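Local coordinates for protein 4-hydroxybenzoyl-CoA thioesterase (PDB 6FDG) that probably hydrolyses the thioester of an acyl-CoA, in keeping with a DHNA-CoA thioesterase of the vitamin K2 pathway, at residues Trp29-Val32 against Ala33-Asp36. Residues are numbered along the deposited sequence; the frame is centred on the assembly and turned at random.
Sequences WFEV and ARLD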
# COMPACT_ATOMS: atom_id res chain seq x y z
N TRP A 29 -0.94 -10.10 4.46
CA TRP A 29 -1.82 -11.18 4.91
C TRP A 29 -1.09 -12.14 5.82
O TRP A 29 -1.68 -12.56 6.84
CB TRP A 29 -2.36 -11.97 3.71
CG TRP A 29 -3.37 -11.18 2.89
CD1 TRP A 29 -3.74 -9.92 3.03
CD2 TRP A 29 -4.12 -11.71 1.78
NE1 TRP A 29 -4.72 -9.55 2.08
CE2 TRP A 29 -4.94 -10.68 1.33
CE3 TRP A 29 -4.15 -12.93 1.14
CZ2 TRP A 29 -5.89 -10.83 0.30
CZ3 TRP A 29 -5.06 -13.10 0.08
CH2 TRP A 29 -5.91 -12.04 -0.29
N PHE A 30 0.20 -12.41 5.58
CA PHE A 30 0.99 -13.25 6.52
C PHE A 30 1.07 -12.52 7.84
O PHE A 30 1.01 -13.20 8.89
CB PHE A 30 2.36 -13.53 6.00
CG PHE A 30 2.44 -14.47 4.82
CD1 PHE A 30 1.41 -15.22 4.31
CD2 PHE A 30 3.71 -14.67 4.25
CE1 PHE A 30 1.58 -16.11 3.23
CE2 PHE A 30 3.91 -15.57 3.22
CZ PHE A 30 2.81 -16.27 2.71
N GLU A 31 1.23 -11.18 7.87
CA GLU A 31 1.26 -10.45 9.14
C GLU A 31 -0.03 -10.59 9.89
O GLU A 31 -0.01 -10.84 11.12
CB GLU A 31 1.58 -9.00 8.83
CG GLU A 31 1.41 -8.08 10.02
CD GLU A 31 1.43 -6.62 9.55
OE1 GLU A 31 0.29 -5.97 9.45
OE2 GLU A 31 2.56 -6.06 9.41
N VAL A 32 -1.16 -10.39 9.22
CA VAL A 32 -2.45 -10.53 9.87
C VAL A 32 -2.57 -11.93 10.48
O VAL A 32 -2.99 -12.10 11.63
CB VAL A 32 -3.59 -10.25 8.86
CG1 VAL A 32 -4.99 -10.65 9.42
CG2 VAL A 32 -3.59 -8.80 8.50
N ALA A 33 -2.20 -12.93 9.77
CA ALA A 33 -2.25 -14.32 10.24
C ALA A 33 -1.34 -14.58 11.38
O ALA A 33 -1.76 -15.23 12.38
CB ALA A 33 -2.05 -15.26 9.06
N ARG A 34 -0.11 -14.10 11.30
CA ARG A 34 0.85 -14.32 12.35
C ARG A 34 0.42 -13.62 13.67
O ARG A 34 0.51 -14.20 14.75
CB ARG A 34 2.21 -13.68 11.88
CG ARG A 34 3.31 -13.77 12.86
CD ARG A 34 4.64 -13.32 12.27
NE ARG A 34 4.69 -11.94 11.88
CZ ARG A 34 4.71 -11.49 10.63
NH1 ARG A 34 4.88 -10.14 10.44
NH2 ARG A 34 4.45 -12.23 9.57
N LEU A 35 -0.13 -12.42 13.57
CA LEU A 35 -0.60 -11.70 14.75
C LEU A 35 -1.83 -12.44 15.30
O LEU A 35 -2.03 -12.37 16.57
CB LEU A 35 -0.85 -10.24 14.40
CG LEU A 35 0.41 -9.40 14.19
CD1 LEU A 35 0.06 -8.02 13.60
CD2 LEU A 35 1.20 -9.17 15.48
N ASP A 36 -2.65 -13.07 14.46
CA ASP A 36 -3.80 -13.84 14.95
C ASP A 36 -3.26 -15.06 15.66
O ASP A 36 -3.81 -15.47 16.72
CB ASP A 36 -4.67 -14.25 13.74
CG ASP A 36 -5.98 -14.92 14.12
OD1 ASP A 36 -6.65 -14.44 15.06
OD2 ASP A 36 -6.28 -15.93 13.44
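Trp29, Phe30, Glu31 and Val32 each accept an i to i+4 hydrogen bond through the carbonyl O, from the backbone N of Ala33, Arg34, Leu35 and Asp36 in turn, the shortest being the 2.8 Å from Arg34 N to Phe30 O. Among the side chains, Arg34 turns back along the helix. Its chain bends at chi3 (64°), which lays one face of the guanidinium over Glu31 CA, with CZ 3.9 Å from that atom. NH1 rests 3.8 Å from Glu31 CB, while NH2 is hydrogen-bonded to Tyr92 OH. The two charged groups do not meet in the conformer of Glu31 described here, one of two modelled: its OE2 lies 4.8 Å from Arg34 NH1.

This is the central helix of the hotdog fold, 26-41, with the curved sheet wrapped round it. Trp29, Phe30 and Ala33 pack on that sheet, Phe30 stacking on Tyr92 and Ala33 touching Val76 and Thr78.

Glu31 belongs to the assembly side. In the same conformer, with CG anti to the backbone N (chi1 170°), its extended chain runs alongside Leu35, CG lying 3.8 Å from Leu35 CD1, and OE1 accepts a hydrogen bond from the backbone N of Ala13 of the second subunit. OE2 there makes a weak hydrogen bond to Tyr22 OH of the third subunit, and Leu35 packs on Tyr70 of the second.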